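Side-chain contacts in pectate lyase (Cellvibrio cellulosa, PDB 1GXM), which cleaves pectate (polygalacturonic acid) by anti-beta-elimination, the fragment studied being the catalytic module of a family 10 polysaccharide lyase: residues S109-S112 with T113-P117; M137-A140 with L141-L144; K173-D176 with Y177-A181; K204-R207 with A208-E212. All blocks are in the same frame, centred on the assembly; numbering follows the deposited sequence.

Contact 1. Residues S109-S112 with T113-P117; sequences SQYS and TGALP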
loop_
_atom_site.group_PDB
_atom_site.type_symbol
_atom_site.label_atom_id
_atom_site.label_comp_id
_atom_site.label_asym_id
_atom_site.label_seq_id
_atom_site.Cartn_x
_atom_site.Cartn_y
_atom_site.Cartn_z
ATOM N N SER A 109 -13.752 8.330 -2.296
ATOM C CA SER A 109 -12.671 8.390 -3.279
ATOM C C SER A 109 -12.656 7.226 -4.238
ATOM O O SER A 109 -12.001 7.282 -5.257
ATOM C CB SER A 109 -11.337 8.465 -2.570
ATOM O OG SER A 109 -10.888 7.198 -2.136
ATOM N N GLN A 110 -13.376 6.167 -3.901
ATOM C CA GLN A 110 -13.285 4.934 -4.638
ATOM C C GLN A 110 -14.014 5.013 -5.969
ATOM O O GLN A 110 -15.167 5.422 -6.039
ATOM C CB GLN A 110 -13.816 3.773 -3.805
ATOM C CG GLN A 110 -13.512 2.423 -4.387
ATOM C CD GLN A 110 -13.900 1.314 -3.454
ATOM O OE1 GLN A 110 -14.993 1.320 -2.883
ATOM N NE2 GLN A 110 -13.009 0.341 -3.285
ATOM N N TYR A 111 -13.345 4.623 -7.029
ATOM C CA TYR A 111 -13.976 4.537 -8.313
ATOM C C TYR A 111 -14.963 3.377 -8.358
ATOM O O TYR A 111 -14.896 2.480 -7.544
ATOM C CB TYR A 111 -12.947 4.318 -9.399
ATOM C CG TYR A 111 -11.999 5.446 -9.697
ATOM C CD1 TYR A 111 -10.825 5.614 -8.983
ATOM C CD2 TYR A 111 -12.218 6.271 -10.781
ATOM C CE1 TYR A 111 -9.914 6.592 -9.323
ATOM C CE2 TYR A 111 -11.322 7.253 -11.112
ATOM C CZ TYR A 111 -10.156 7.393 -10.388
ATOM O OH TYR A 111 -9.271 8.358 -10.751
ATOM N N SER A 112 -15.802 3.357 -9.387
ATOM C CA SER A 112 -16.779 2.287 -9.576
ATOM C C SER A 112 -16.110 0.923 -9.673
ATOM O O SER A 112 -16.702 -0.085 -9.306
ATOM C CB SER A 112 -17.599 2.529 -10.836
ATOM O OG SER A 112 -16.802 2.505 -11.974
ATOM N N THR A 113 -14.870 0.912 -10.138
ATOM C CA THR A 113 -14.102 -0.316 -10.295
ATOM C C THR A 113 -13.477 -0.830 -9.006
ATOM O O THR A 113 -12.926 -1.909 -8.975
ATOM C CB THR A 113 -12.960 -0.083 -11.246
ATOM O OG1 THR A 113 -12.143 0.963 -10.712
ATOM C CG2 THR A 113 -13.431 0.383 -12.616
ATOM N N GLY A 114 -13.490 -0.017 -7.972
ATOM C CA GLY A 114 -12.834 -0.334 -6.717
ATOM C C GLY A 114 -11.493 0.350 -6.519
ATOM O O GLY A 114 -10.977 0.334 -5.419
ATOM N N ALA A 115 -10.931 0.933 -7.562
ATOM C CA ALA A 115 -9.654 1.620 -7.462
ATOM C C ALA A 115 -9.733 2.740 -6.440
ATOM O O ALA A 115 -10.736 3.449 -6.356
ATOM C CB ALA A 115 -9.296 2.196 -8.782
ATOM N N LEU A 116 -8.647 2.942 -5.707
ATOM C CA LEU A 116 -8.469 4.114 -4.855
ATOM C C LEU A 116 -7.376 4.994 -5.421
ATOM O O LEU A 116 -6.262 4.525 -5.655
ATOM C CB LEU A 116 -8.086 3.717 -3.430
ATOM C CG LEU A 116 -9.118 2.839 -2.712
ATOM C CD1 LEU A 116 -8.652 2.521 -1.326
ATOM C CD2 LEU A 116 -10.416 3.548 -2.608
ATOM N N PRO A 117 -7.671 6.270 -5.622
ATOM C CA PRO A 117 -6.686 7.220 -6.125
ATOM C C PRO A 117 -5.774 7.694 -5.026
ATOM O O PRO A 117 -6.042 7.548 -3.844
ATOM C CB PRO A 117 -7.557 8.369 -6.609
ATOM C CG PRO A 117 -8.696 8.360 -5.665
ATOM C CD PRO A 117 -8.980 6.915 -5.392
HETATM O O HOH W 1 -8.048 7.348 -1.744
#
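Q110 reaches across the loop to G114: its CG stands opposite the backbone N (chi1 -169°), and from there the extended chain carries NE2 to G114 O at 2.9 Å, tilted out of the carbonyl plane. The same amide nitrogen also serves A170 O on helix 161-181, joining loop to helix. On the tight side the Y111 ring turns its edge to A115 O, sets CD1 3.7 Å from A115 CB and meets P117 CB obliquely through CE1 at 4.0 Å; its hydroxyl bonds to D128 O and a glycerol. L116 CD2 lies 3.6 Å from Q110 CB and also touches S109 OG. S109 OG, bonded to L106 O, also accepts a hydrogen bond from a water that donates a second one to P117 O. Contacts thin out at the tip, where S112 is exposed, although T113 OG1 next to it is tied to A198 O. Two backbone bonds close the loop, G114 N to Y111 O and Y111 N to A115 O, both 2.9 Å. With G114 at a positive phi of 101°, this is a type I turn followed by a G1 beta bulge, linking helix 93-109 to strand 119-120.

Contact 2. Residues M137-A140 with L141-L144; sequences MAYA and LTVL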
loop_
_atom_site.group_PDB
_atom_site.type_symbol
_atom_site.label_atom_id
_atom_site.label_comp_id
_atom_site.label_asym_id
_atom_site.label_seq_id
_atom_site.Cartn_x
_atom_site.Cartn_y
_atom_site.Cartn_z
ATOM N N MET A 137 -3.329 2.015 -1.600
ATOM C CA MET A 137 -4.582 1.331 -1.806
ATOM C C MET A 137 -4.699 0.100 -0.914
ATOM O O MET A 137 -5.746 -0.152 -0.336
ATOM C CB MET A 137 -4.772 0.961 -3.265
ATOM C CG MET A 137 -6.074 0.265 -3.539
ATOM S SD MET A 137 -6.463 0.252 -5.288
ATOM C CE MET A 137 -7.833 -0.849 -5.254
ATOM N N ALA A 138 -3.645 -0.695 -0.831
ATOM C CA ALA A 138 -3.723 -1.921 -0.071
ATOM C C ALA A 138 -3.979 -1.639 1.396
ATOM O O ALA A 138 -4.772 -2.324 2.029
ATOM C CB ALA A 138 -2.462 -2.746 -0.228
ATOM N N TYR A 139 -3.324 -0.637 1.963
ATOM C CA TYR A 139 -3.462 -0.409 3.393
ATOM C C TYR A 139 -4.747 0.352 3.667
ATOM O O TYR A 139 -5.342 0.151 4.703
ATOM C CB TYR A 139 -2.234 0.273 3.995
ATOM C CG TYR A 139 -1.020 -0.631 4.133
ATOM C CD1 TYR A 139 -0.981 -1.931 3.610
ATOM C CD2 TYR A 139 0.114 -0.149 4.753
ATOM C CE1 TYR A 139 0.165 -2.723 3.734
ATOM C CE2 TYR A 139 1.240 -0.922 4.877
ATOM C CZ TYR A 139 1.259 -2.213 4.362
ATOM O OH TYR A 139 2.390 -2.988 4.486
ATOM N N ALA A 140 -5.202 1.180 2.732
ATOM C CA ALA A 140 -6.527 1.803 2.859
ATOM C C ALA A 140 -7.615 0.738 2.899
ATOM O O ALA A 140 -8.541 0.810 3.694
ATOM C CB ALA A 140 -6.786 2.756 1.748
ATOM N N LEU A 141 -7.511 -0.245 2.020
ATOM C CA LEU A 141 -8.474 -1.333 2.019
ATOM C C LEU A 141 -8.386 -2.134 3.293
ATOM O O LEU A 141 -9.385 -2.638 3.777
ATOM C CB LEU A 141 -8.310 -2.243 0.803
ATOM C CG LEU A 141 -8.618 -1.579 -0.524
ATOM C CD1 LEU A 141 -8.281 -2.504 -1.643
ATOM C CD2 LEU A 141 -10.078 -1.173 -0.602
ATOM N N THR A 142 -7.186 -2.287 3.831
ATOM C CA THR A 142 -6.991 -2.998 5.086
ATOM C C THR A 142 -7.716 -2.266 6.210
ATOM O O THR A 142 -8.403 -2.879 7.028
ATOM C CB THR A 142 -5.505 -3.128 5.403
ATOM O OG1 THR A 142 -4.874 -3.926 4.388
ATOM C CG2 THR A 142 -5.258 -3.896 6.714
ATOM N N VAL A 143 -7.582 -0.949 6.251
ATOM C CA VAL A 143 -8.285 -0.157 7.262
ATOM C C VAL A 143 -9.787 -0.386 7.125
ATOM O O VAL A 143 -10.488 -0.646 8.118
ATOM C CB VAL A 143 -7.967 1.335 7.140
ATOM C CG1 VAL A 143 -8.854 2.129 8.074
ATOM C CG2 VAL A 143 -6.510 1.602 7.446
ATOM N N LEU A 144 -10.293 -0.256 5.911
ATOM C CA LEU A 144 -11.733 -0.431 5.688
ATOM C C LEU A 144 -12.172 -1.840 6.056
ATOM O O LEU A 144 -13.253 -2.033 6.582
ATOM C CB LEU A 144 -12.114 -0.090 4.251
ATOM C CG LEU A 144 -11.964 1.390 3.909
ATOM C CD1 LEU A 144 -12.171 1.560 2.423
ATOM C CD2 LEU A 144 -12.927 2.250 4.701
#
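M137 to L144 make two turns of helix 136-148, and four backbone bonds join the halves from each residue to the fourth one on: L141 N to M137 O (2.9 Å), T142 N to A138 O (3.0 Å), V143 N to Y139 O and L144 N to A140 O. The side chain that adds to this ladder is T142. Its OG1 lies opposite the carbonyl carbon (chi1 -63°) and folds back to donate to A138 O at 2.9 Å. That oxygen is therefore gripped twice, by the hydroxyl and the amide of one residue, which arrive from opposite faces of the carbonyl plane. M137 and L141 run side by side in the same direction; the fully extended methionine touches L141 CD1 with both CG and CE, the latter at 4.0 Å. L141 CG rests 3.2 Å from M137 O, and V143 CG2 is 3.3 Å from Y139 O, so carbons of the branched side chains lie against the carbonyl oxygens one turn back. The A140 methyl points off the helix toward I77. Y139 stacks on W24 of helix 20-28, while L141 and L144 face helix 161-181 and V143 faces helix 77-90. All eight residues are buried. The chemistry is accordingly that of a largely apolar, buried helix with neighbours on several sides: the T142 hydroxyl bonds to the helix's own backbone, which gives that buried polar group a partner within its own helix.

Contact 3. Residues K173-D176 with Y177-A181; sequences KGTD and YILKA
D176 and K180 are brought together by complementary torsions: CG of D176 lies opposite its backbone N (chi1 -173°), projecting the carboxylate outward from the helix, while K180 leans back along it toward D176, extended until a final bend at chi4 (58°). The two side chains pass at a slant, and NZ of K180 sits 3.0 Å from D176 OD1, on the syn side and 25° out of the carboxylate plane. A weak bond of 3.1 Å runs from K180 NZ to D176 OD2, so the ammonium straddles both oxygens. K180 CD and CE also flank OD2, each 3.6 Å away. On another side of the helix T175 and L179 point the same way, with CG2 of T175 4.2 Å from CD1 of L179. The T175 hydroxyl bonds back to V171 O. L179 CG lies 3.3 Å from T175 O, and I178 CG1 rests equally near G174 O. These apolar groups pack on neighbouring helices: the buried I178 meets V222, F225 and L226 of helix 219-226, and L179 meets I235 and A238 of helix 233-246. Y177 faces the loop at T113 and A115, with its hydroxyl on G197 O. An i to i+4 salt bridge on the outer surface, backed by a largely apolar face against neighbouring helices, is typical of an amphipathic helix such as 161-181, here one member of the helical part of the lyase module.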
loop_
_atom_site.group_PDB
_atom_site.type_symbol
_atom_site.label_atom_id
_atom_site.label_comp_id
_atom_site.label_asym_id
_atom_site.label_seq_id
_atom_site.Cartn_x
_atom_site.Cartn_y
_atom_site.Cartn_z
ATOM N N LYS A 173 -15.120 -4.333 -3.590
ATOM C CA LYS A 173 -14.793 -3.671 -4.844
ATOM C C LYS A 173 -13.284 -3.533 -5.004
ATOM O O LYS A 173 -12.775 -3.712 -6.076
ATOM C CB LYS A 173 -15.445 -2.297 -4.919
ATOM C CG LYS A 173 -16.943 -2.352 -5.140
ATOM C CD LYS A 173 -17.614 -1.002 -4.901
ATOM C CE LYS A 173 -17.156 0.065 -5.840
ATOM N NZ LYS A 173 -17.922 1.314 -5.591
ATOM N N GLY A 174 -12.595 -3.179 -3.930
ATOM C CA GLY A 174 -11.148 -3.037 -3.982
ATOM C C GLY A 174 -10.473 -4.348 -4.291
ATOM O O GLY A 174 -9.501 -4.425 -5.056
ATOM N N THR A 175 -11.003 -5.408 -3.695
ATOM C CA THR A 175 -10.480 -6.733 -3.959
ATOM C C THR A 175 -10.690 -7.118 -5.405
ATOM O O THR A 175 -9.804 -7.661 -6.049
ATOM C CB THR A 175 -11.152 -7.745 -3.037
ATOM O OG1 THR A 175 -10.839 -7.434 -1.680
ATOM C CG2 THR A 175 -10.579 -9.124 -3.251
ATOM N N ASP A 176 -11.894 -6.873 -5.909
ATOM C CA ASP A 176 -12.210 -7.128 -7.292
ATOM C C ASP A 176 -11.223 -6.390 -8.192
ATOM O O ASP A 176 -10.718 -6.948 -9.159
ATOM C CB ASP A 176 -13.652 -6.716 -7.571
ATOM C CG ASP A 176 -14.105 -7.110 -8.934
ATOM O OD1 ASP A 176 -14.326 -8.319 -9.156
ATOM O OD2 ASP A 176 -14.242 -6.270 -9.841
ATOM N N TYR A 177 -10.991 -5.105 -7.891
ATOM C CA TYR A 177 -10.024 -4.330 -8.654
ATOM C C TYR A 177 -8.647 -5.004 -8.697
ATOM O O TYR A 177 -8.029 -5.157 -9.742
ATOM C CB TYR A 177 -9.898 -2.892 -8.099
ATOM C CG TYR A 177 -8.976 -2.109 -8.962
ATOM C CD1 TYR A 177 -7.601 -2.138 -8.747
ATOM C CD2 TYR A 177 -9.450 -1.423 -10.062
ATOM C CE1 TYR A 177 -6.761 -1.518 -9.581
ATOM C CE2 TYR A 177 -8.609 -0.789 -10.908
ATOM C CZ TYR A 177 -7.243 -0.834 -10.665
ATOM O OH TYR A 177 -6.369 -0.231 -11.533
ATOM N N ILE A 178 -8.166 -5.362 -7.524
ATOM C CA ILE A 178 -6.854 -5.967 -7.385
ATOM C C ILE A 178 -6.752 -7.247 -8.209
ATOM O O ILE A 178 -5.790 -7.469 -8.910
ATOM C CB ILE A 178 -6.545 -6.205 -5.907
ATOM C CG1 ILE A 178 -6.231 -4.861 -5.239
ATOM C CG2 ILE A 178 -5.401 -7.178 -5.734
ATOM C CD1 ILE A 178 -6.245 -4.926 -3.770
ATOM N N LEU A 179 -7.790 -8.057 -8.160
ATOM C CA LEU A 179 -7.786 -9.304 -8.898
ATOM C C LEU A 179 -7.779 -9.056 -10.406
ATOM O O LEU A 179 -7.070 -9.736 -11.137
ATOM C CB LEU A 179 -8.984 -10.153 -8.517
ATOM C CG LEU A 179 -8.987 -10.688 -7.097
ATOM C CD1 LEU A 179 -10.331 -11.333 -6.781
ATOM C CD2 LEU A 179 -7.831 -11.651 -6.839
ATOM N N LYS A 180 -8.547 -8.068 -10.866
ATOM C CA LYS A 180 -8.585 -7.727 -12.287
ATOM C C LYS A 180 -7.283 -7.077 -12.757
ATOM O O LYS A 180 -6.881 -7.215 -13.907
ATOM C CB LYS A 180 -9.765 -6.823 -12.584
ATOM C CG LYS A 180 -11.056 -7.575 -12.678
ATOM C CD LYS A 180 -12.209 -6.625 -12.844
ATOM C CE LYS A 180 -13.488 -7.381 -13.163
ATOM N NZ LYS A 180 -13.799 -8.344 -12.101
ATOM N N ALA A 181 -6.609 -6.375 -11.851
ATOM C CA ALA A 181 -5.402 -5.646 -12.212
ATOM C C ALA A 181 -4.165 -6.520 -12.226
ATOM O O ALA A 181 -3.158 -6.166 -12.829
ATOM C CB ALA A 181 -5.200 -4.478 -11.284
#

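Contact 4. Residues K204-R207 with A208-E212; sequences KKAR and AYELE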
loop_
_atom_site.group_PDB
_atom_site.type_symbol
_atom_site.label_atom_id
_atom_site.label_comp_id
_atom_site.label_asym_id
_atom_site.label_seq_id
_atom_site.Cartn_x
_atom_site.Cartn_y
_atom_site.Cartn_z
ATOM N N LYS A 204 0.443 1.718 -15.273
ATOM C CA LYS A 204 0.686 3.107 -15.631
ATOM C C LYS A 204 2.015 3.583 -15.071
ATOM O O LYS A 204 2.590 2.971 -14.167
ATOM C CB LYS A 204 -0.401 4.020 -15.054
ATOM C CG LYS A 204 -1.787 3.670 -15.503
ATOM C CD LYS A 204 -2.035 3.885 -16.989
ATOM C CE LYS A 204 -3.426 3.482 -17.328
ATOM N NZ LYS A 204 -3.732 3.622 -18.800
ATOM N N LYS A 205 2.486 4.688 -15.613
ATOM C CA LYS A 205 3.611 5.427 -15.060
ATOM C C LYS A 205 3.116 6.332 -13.933
ATOM O O LYS A 205 1.926 6.609 -13.799
ATOM C CB LYS A 205 4.252 6.343 -16.106
ATOM C CG LYS A 205 4.617 5.717 -17.437
ATOM C CD LYS A 205 5.257 6.743 -18.393
ATOM C CE LYS A 205 5.362 6.269 -19.839
ATOM N NZ LYS A 205 6.404 5.244 -20.040
ATOM N N ALA A 206 4.058 6.803 -13.126
ATOM C CA ALA A 206 3.784 7.828 -12.135
ATOM C C ALA A 206 4.740 8.979 -12.403
ATOM O O ALA A 206 4.621 9.639 -13.442
ATOM C CB ALA A 206 3.838 7.297 -10.717
ATOM N N ARG A 207 5.708 9.189 -11.518
ATOM C CA ARG A 207 6.731 10.188 -11.754
ATOM C C ARG A 207 7.623 9.737 -12.896
ATOM O O ARG A 207 7.489 8.633 -13.407
ATOM C CB ARG A 207 7.490 10.487 -10.472
ATOM C CG ARG A 207 6.580 11.123 -9.456
ATOM C CD ARG A 207 7.164 11.313 -8.101
ATOM N NE ARG A 207 7.346 10.039 -7.441
ATOM C CZ ARG A 207 7.713 9.894 -6.177
ATOM N NH1 ARG A 207 7.932 10.965 -5.429
ATOM N NH2 ARG A 207 7.866 8.686 -5.660
ATOM N N ALA A 208 8.519 10.607 -13.318
ATOM C CA ALA A 208 9.270 10.347 -14.543
ATOM C C ALA A 208 10.019 9.024 -14.505
ATOM O O ALA A 208 10.136 8.345 -15.516
ATOM C CB ALA A 208 10.237 11.464 -14.818
ATOM N N TYR A 209 10.512 8.683 -13.327
ATOM C CA TYR A 209 11.388 7.530 -13.148
ATOM C C TYR A 209 10.618 6.326 -12.643
ATOM O O TYR A 209 11.221 5.343 -12.235
ATOM C CB TYR A 209 12.550 7.895 -12.186
ATOM C CG TYR A 209 12.072 8.691 -11.005
ATOM C CD1 TYR A 209 11.559 8.077 -9.868
ATOM C CD2 TYR A 209 12.083 10.093 -11.044
ATOM C CE1 TYR A 209 11.064 8.836 -8.800
ATOM C CE2 TYR A 209 11.585 10.833 -9.996
ATOM C CZ TYR A 209 11.067 10.205 -8.886
ATOM O OH TYR A 209 10.594 10.957 -7.831
ATOM N N GLU A 210 9.285 6.397 -12.674
ATOM C CA GLU A 210 8.397 5.340 -12.206
ATOM C C GLU A 210 7.582 4.827 -13.380
ATOM O O GLU A 210 6.547 5.359 -13.701
ATOM C CB GLU A 210 7.509 5.868 -11.092
ATOM C CG GLU A 210 8.344 6.180 -9.866
ATOM C CD GLU A 210 7.617 6.885 -8.765
ATOM O OE1 GLU A 210 6.671 7.647 -9.025
ATOM O OE2 GLU A 210 8.004 6.682 -7.603
ATOM N N LEU A 211 8.090 3.802 -14.036
ATOM C CA LEU A 211 7.541 3.358 -15.297
ATOM C C LEU A 211 6.605 2.188 -15.098
ATOM O O LEU A 211 6.543 1.574 -14.054
ATOM C CB LEU A 211 8.681 2.993 -16.231
ATOM C CG LEU A 211 9.743 4.055 -16.466
ATOM C CD1 LEU A 211 10.700 3.573 -17.524
ATOM C CD2 LEU A 211 9.120 5.348 -16.938
ATOM N N GLU A 212 5.917 1.844 -16.163
ATOM C CA GLU A 212 5.073 0.666 -16.184
ATOM C C GLU A 212 5.941 -0.554 -15.953
ATOM O O GLU A 212 6.964 -0.728 -16.590
ATOM C CB GLU A 212 4.352 0.518 -17.527
ATOM C CG GLU A 212 3.626 1.782 -18.010
ATOM C CD GLU A 212 4.490 2.684 -18.899
ATOM O OE1 GLU A 212 5.722 2.833 -18.679
ATOM O OE2 GLU A 212 3.947 3.273 -19.861
#
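R207 presents its guanidinium with one face under the hydroxyl of Y209 and one edge to the carboxylate of E210, while a face of the Y209 ring is met by R207 CB, a CH-pi contact 4.2 Å from the ring centroid. The Y209 ring also has R308 as a cation-pi partner and Y312 meeting it edge-to-face. R207 grips E210 side-on: NE bonds OE1 at 2.9 Å, nearly straight (174°) but from above the carboxylate plane, and NH2 bonds OE2 at 2.8 Å on the syn side. OE1 also accepts R207 N (3.1 Å) on its anti lone pair, and OE2 a bond with Y312 OH, so several partners fix the rotation of the buried carboxylate. At the open end of the loop K205 bends at chi4 to set NZ 2.9 Å from E212 OE1, with a weak bond to OE2. K204 instead pairs with D200. Backbone bonds from E210 N to R207 O (3.0 Å) and from A206 N to E210 O (2.9 Å) hold the two arms together. This is a hairpin-like loop, its tip a type I beta turn, joining strands 195-196 and 214-215.

In the fold
From the N terminus the contacts come in series, none nested in or crossing another. Contact 1 closes the loop that leaves helix 93-109; contact 2 is two turns within helix 136-148, and contact 3 lies toward the C-terminal end of helix 161-181; neither closes a loop. These three meet: L116 packs on A140 and M137, M137 CE reaches Y177, and L141 touches G174 and I178, so the loop sits against both helices where they adjoin. Contact 4 then closes a separate loop between strands 195-196 and 214-215, touching none of these; its centre is about 20 Å from that of contact 1. Three contacts thus gather in one helical region, and the fourth shapes a loop apart.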